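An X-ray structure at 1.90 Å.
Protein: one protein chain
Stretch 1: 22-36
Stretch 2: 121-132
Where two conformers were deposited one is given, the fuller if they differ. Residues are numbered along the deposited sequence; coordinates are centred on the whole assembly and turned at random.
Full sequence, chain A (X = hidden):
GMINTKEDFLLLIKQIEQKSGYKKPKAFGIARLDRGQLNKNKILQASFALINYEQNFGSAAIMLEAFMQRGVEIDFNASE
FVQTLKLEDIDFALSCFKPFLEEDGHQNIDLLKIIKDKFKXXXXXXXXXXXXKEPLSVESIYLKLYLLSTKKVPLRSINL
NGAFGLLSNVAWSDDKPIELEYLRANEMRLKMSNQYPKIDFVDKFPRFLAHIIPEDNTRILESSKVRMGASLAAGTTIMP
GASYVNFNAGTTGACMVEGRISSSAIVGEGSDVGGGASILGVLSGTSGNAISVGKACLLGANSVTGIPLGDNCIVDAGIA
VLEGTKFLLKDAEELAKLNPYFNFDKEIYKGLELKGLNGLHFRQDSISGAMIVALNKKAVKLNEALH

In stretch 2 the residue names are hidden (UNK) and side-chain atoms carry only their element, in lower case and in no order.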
# COMPACT_ATOMS: atom_id res chain seq x y z
N TYR A 22 29.45 25.50 59.37
CA TYR A 22 28.54 26.38 58.63
C TYR A 22 28.64 26.12 57.12
O TYR A 22 29.74 25.93 56.60
CB TYR A 22 28.80 27.85 58.94
CG TYR A 22 27.76 28.74 58.33
CD1 TYR A 22 27.89 29.19 57.01
CD2 TYR A 22 26.64 29.10 59.03
CE1 TYR A 22 26.88 29.99 56.41
CE2 TYR A 22 25.64 29.90 58.45
CZ TYR A 22 25.79 30.36 57.14
OH TYR A 22 24.81 31.14 56.61
N LYS A 23 27.48 26.03 56.46
CA LYS A 23 27.37 26.02 55.00
C LYS A 23 26.39 27.10 54.55
O LYS A 23 25.31 27.20 55.11
CB LYS A 23 26.81 24.69 54.51
CG LYS A 23 27.81 23.62 54.19
CD LYS A 23 27.09 22.30 53.83
CE LYS A 23 27.01 22.02 52.33
NZ LYS A 23 26.79 20.53 52.08
N LYS A 24 26.76 27.87 53.53
CA LYS A 24 25.84 28.81 52.92
C LYS A 24 24.73 28.05 52.22
O LYS A 24 24.99 27.12 51.47
CB LYS A 24 26.54 29.66 51.88
CG LYS A 24 27.66 30.54 52.39
CD LYS A 24 28.21 31.38 51.19
CE LYS A 24 29.36 32.27 51.63
NZ LYS A 24 29.65 33.30 50.58
N PRO A 25 23.48 28.41 52.47
CA PRO A 25 22.40 27.78 51.70
C PRO A 25 22.47 28.09 50.21
O PRO A 25 22.81 29.22 49.78
CB PRO A 25 21.12 28.38 52.27
CG PRO A 25 21.47 29.07 53.49
CD PRO A 25 22.97 29.35 53.48
N LYS A 26 22.11 27.10 49.41
CA LYS A 26 22.02 27.30 47.98
C LYS A 26 20.67 27.92 47.59
O LYS A 26 20.59 28.60 46.58
CB LYS A 26 22.22 25.98 47.27
CG LYS A 26 23.55 25.34 47.66
CD LYS A 26 23.98 24.20 46.75
CE LYS A 26 25.47 23.80 47.00
NZ LYS A 26 26.39 24.97 47.24
N ALA A 27 19.64 27.65 48.38
CA ALA A 27 18.30 28.24 48.19
C ALA A 27 17.68 28.44 49.54
O ALA A 27 17.88 27.61 50.46
CB ALA A 27 17.41 27.33 47.38
N PHE A 28 16.93 29.51 49.69
CA PHE A 28 16.17 29.75 50.90
C PHE A 28 15.01 30.73 50.74
O PHE A 28 14.97 31.59 49.84
CB PHE A 28 17.10 30.22 52.05
CG PHE A 28 17.59 31.63 51.91
CD1 PHE A 28 18.73 31.92 51.17
CD2 PHE A 28 16.93 32.69 52.56
CE1 PHE A 28 19.18 33.23 51.04
CE2 PHE A 28 17.37 34.00 52.42
CZ PHE A 28 18.51 34.27 51.69
N GLY A 29 14.08 30.61 51.66
CA GLY A 29 13.04 31.58 51.84
C GLY A 29 12.20 31.28 53.06
O GLY A 29 12.47 30.32 53.79
N ILE A 30 11.20 32.12 53.28
CA ILE A 30 10.24 31.97 54.35
C ILE A 30 8.85 31.69 53.75
O ILE A 30 8.32 32.47 52.94
CB ILE A 30 10.21 33.23 55.27
CG1 ILE A 30 11.54 33.45 55.95
CG2 ILE A 30 9.09 33.12 56.34
CD1 ILE A 30 11.63 34.85 56.68
N ALA A 31 8.25 30.61 54.20
CA ALA A 31 6.94 30.18 53.78
C ALA A 31 5.86 30.42 54.83
O ALA A 31 6.08 30.24 56.01
CB ALA A 31 6.97 28.70 53.45
N ARG A 32 4.66 30.82 54.38
CA ARG A 32 3.47 30.75 55.19
C ARG A 32 2.88 29.38 54.94
O ARG A 32 2.68 28.96 53.78
CB ARG A 32 2.45 31.83 54.80
CG ARG A 32 1.21 31.83 55.64
CD ARG A 32 0.10 32.78 55.12
NE ARG A 32 -0.24 32.50 53.72
CZ ARG A 32 -0.94 31.44 53.31
NH1 ARG A 32 -1.40 30.54 54.14
NH2 ARG A 32 -1.16 31.27 52.00
N LEU A 33 2.60 28.64 56.01
CA LEU A 33 2.11 27.27 55.90
C LEU A 33 0.60 27.14 56.11
O LEU A 33 0.02 27.81 56.96
CB LEU A 33 2.81 26.36 56.90
CG LEU A 33 4.34 26.37 56.95
CD1 LEU A 33 4.77 25.35 58.06
CD2 LEU A 33 5.00 26.11 55.63
N ASP A 34 -0.01 26.23 55.35
CA ASP A 34 -1.38 25.82 55.57
C ASP A 34 -1.30 24.45 56.23
O ASP A 34 -0.67 23.55 55.69
CB ASP A 34 -2.15 25.72 54.26
CG ASP A 34 -2.36 27.08 53.59
OD1 ASP A 34 -2.89 28.01 54.26
OD2 ASP A 34 -1.99 27.23 52.40
N ARG A 35 -1.91 24.30 57.40
CA ARG A 35 -1.89 23.05 58.17
C ARG A 35 -3.24 22.34 58.12
O ARG A 35 -4.24 22.95 57.79
CB ARG A 35 -1.54 23.35 59.62
CG ARG A 35 -0.13 23.95 59.76
CD ARG A 35 0.07 24.57 61.14
NE ARG A 35 1.45 25.03 61.28
CZ ARG A 35 2.46 24.22 61.55
NH1 ARG A 35 2.26 22.91 61.69
NH2 ARG A 35 3.69 24.72 61.65
N GLY A 36 -3.26 21.06 58.46
CA GLY A 36 -4.47 20.26 58.50
C GLY A 36 -5.49 20.81 59.49
O GLY A 36 -5.12 21.28 60.56
N UNK A 121 1.75 32.39 65.59
CA UNK A 121 2.55 31.22 65.94
C UNK A 121 2.31 30.10 64.96
O UNK A 121 1.19 29.92 64.50
o UNK A 121 4.04 31.98 68.41
c UNK A 121 2.79 31.65 68.45
o UNK A 121 1.98 32.01 69.34
c UNK A 121 2.21 30.73 67.35
N UNK A 122 3.37 29.35 64.66
CA UNK A 122 3.37 28.20 63.77
C UNK A 122 2.88 28.45 62.33
O UNK A 122 2.53 27.52 61.62
c UNK A 122 3.10 26.64 65.74
o UNK A 122 2.33 26.73 66.72
c UNK A 122 2.55 27.06 64.40
o UNK A 122 4.29 26.27 65.81
N UNK A 123 2.88 29.69 61.91
CA UNK A 123 2.33 30.12 60.63
C UNK A 123 3.45 30.22 59.58
O UNK A 123 3.23 30.00 58.39
o UNK A 123 -0.86 30.92 60.11
c UNK A 123 1.07 32.22 59.65
c UNK A 123 -0.37 31.81 59.40
o UNK A 123 -1.00 32.40 58.50
c UNK A 123 1.70 31.50 60.86
N UNK A 124 4.65 30.61 60.03
CA UNK A 124 5.76 30.89 59.16
C UNK A 124 6.96 30.00 59.49
O UNK A 124 7.23 29.69 60.66
c UNK A 124 6.16 32.36 59.27
c UNK A 124 3.65 34.56 57.45
c UNK A 124 4.70 33.65 57.72
c UNK A 124 4.38 33.93 60.05
c UNK A 124 2.98 35.16 58.52
c UNK A 124 3.34 34.84 59.81
c UNK A 124 5.05 33.31 59.00
N UNK A 125 7.65 29.59 58.44
CA UNK A 125 8.80 28.68 58.57
C UNK A 125 9.91 29.09 57.62
O UNK A 125 9.68 29.40 56.45
c UNK A 125 8.42 27.23 58.28
o UNK A 125 7.64 26.65 59.32
N UNK A 126 11.13 29.09 58.14
CA UNK A 126 12.32 29.24 57.33
C UNK A 126 12.65 27.90 56.68
O UNK A 126 12.59 26.83 57.31
c UNK A 126 16.95 29.19 56.81
c UNK A 126 15.77 28.99 57.49
c UNK A 126 17.12 30.33 56.08
c UNK A 126 16.09 31.26 55.99
c UNK A 126 14.90 31.04 56.65
c UNK A 126 13.47 29.68 58.19
c UNK A 126 14.74 29.91 57.43
N UNK A 127 12.95 27.96 55.39
CA UNK A 127 13.17 26.76 54.58
C UNK A 127 14.43 27.03 53.79
O UNK A 127 14.53 28.03 53.13
c UNK A 127 11.98 26.50 53.62
c UNK A 127 12.17 25.21 52.85
c UNK A 127 10.66 26.49 54.41
N UNK A 128 15.42 26.15 53.91
CA UNK A 128 16.61 26.27 53.09
C UNK A 128 17.16 24.94 52.61
O UNK A 128 16.98 23.90 53.26
c UNK A 128 17.68 27.13 53.77
s UNK A 128 18.70 26.32 54.97
N UNK A 129 17.81 24.99 51.45
CA UNK A 129 18.50 23.86 50.87
C UNK A 129 20.00 24.11 50.97
O UNK A 129 20.49 25.15 50.53
c UNK A 129 16.03 22.40 49.89
c UNK A 129 16.62 23.53 49.09
c UNK A 129 16.42 23.31 47.57
c UNK A 129 18.10 23.66 49.41
N UNK A 130 20.72 23.13 51.52
CA UNK A 130 22.22 23.13 51.50
C UNK A 130 22.83 22.40 50.31
O UNK A 130 23.95 22.69 49.90
c UNK A 130 21.84 24.78 56.27
c UNK A 130 22.45 23.30 54.00
c UNK A 130 21.73 22.74 55.03
c UNK A 130 22.77 22.51 52.77
c UNK A 130 22.59 25.35 55.25
c UNK A 130 21.43 23.47 56.16
c UNK A 130 22.90 24.60 54.12
N UNK A 131 22.08 21.45 49.76
CA UNK A 131 22.47 20.75 48.54
C UNK A 131 21.22 20.32 47.81
O UNK A 131 20.11 20.49 48.32
o UNK A 131 25.13 17.95 50.25
c UNK A 131 22.86 18.60 49.90
c UNK A 131 23.38 19.55 48.84
c UNK A 131 23.96 17.85 50.66
o UNK A 131 23.66 17.18 51.67
N UNK A 132 21.39 19.80 46.60
CA UNK A 132 20.28 19.35 45.75
C UNK A 132 20.11 17.84 45.85
O UNK A 132 20.74 17.08 45.13
c UNK A 132 20.52 19.80 44.30
c UNK A 132 19.50 19.22 43.32
o UNK A 132 18.32 19.03 43.71
o UNK A 132 19.88 18.96 42.15
O HOH W 1 25.63 24.71 50.83
O HOH W 2 -1.61 30.15 56.94
O HOH W 3 -0.09 27.58 59.74
O HOH W 4 5.41 27.05 60.94

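Position 121 has two side-chain carbons, the second carrying two oxygens. This is a short carboxylate, Asp 121. It touches nothing on stretch 1.

Position 122 has the same pattern, so it is Asp 122. Its backbone O accepts a hydrogen bond from Arg 35 NE at 2.7 Å and a weak one from Arg 35 NH2 at 3.0 Å.

Position 123 has three carbons in a chain, the third carrying two oxygens: Glu 123. Its backbone O accepts from Leu 33 N at 2.8 Å. Water 2 donates to Glu 123 OE2 (2.8 Å) and to Leu 33 O (2.9 Å), and accepts from Arg 32 NH1 (2.8 Å).

Position 124 has one carbon, then a six-carbon ring with no oxygen: Phe 124. It pairs with Arg 32. Its CB lies 4.2 Å from Ile 30 CG2.

Position 125 has one carbon and one oxygen: Ser 125. Two conformers were deposited. Its N donates to Ala 31 O at 3.0 Å, and its O accepts from Ala 31 N at 2.9 Å. In the conformer given, Ser 125 OG is 3.4 Å from Leu 33 CD1.

Position 126 again has one carbon and a bare six-carbon ring: Phe 126. Phe 126 CE1 packs 3.8 Å from Phe 28 CD2, and Ile 30 CG1 sits at the ring edge.

Position 127 has three carbons, forked at the first: Val 127. Its N donates to Gly 29 O at 2.9 Å, and its O accepts from Gly 29 N at 3.0 Å.

Position 128 has one carbon and one sulfur: Cys 128. Its CB is 3.6 Å from Phe 28 CB and 4.0 Å from Pro 25 CB.

Position 129 has four carbons, forked at the second: Leu 129. Its N donates to Ala 27 O at 2.8 Å. Its O accepts from Lys 26 N at 2.8 Å and weakly from Ala 27 N at 3.4 Å.

Position 130 has one carbon and a six-carbon ring: Phe 130. Phe 130 CE1 lies 3.3 Å from Lys 23 O.

Position 131 has three carbons and a terminal carboxylate: Glu 131. Glu 131 OE1 forms a salt bridge with Lys 23 NZ at 3.6 Å.

Position 132 has two carbons and a carboxylate: Asp 132. Its side chain makes no contact with stretch 1.

The strands run antiparallel, joined by a backbone ladder. Phe 124, Phe 126 and Cys 128 share a face with Phe 28, Ile 30 and Arg 32. Ser 125, Val 127 and Leu 129 share the other with Ala 27 and Ala 31. Polar contacts extend the pairing beyond both ends.

Stretch 2, residues 121-132: DDEFSFVCLFED
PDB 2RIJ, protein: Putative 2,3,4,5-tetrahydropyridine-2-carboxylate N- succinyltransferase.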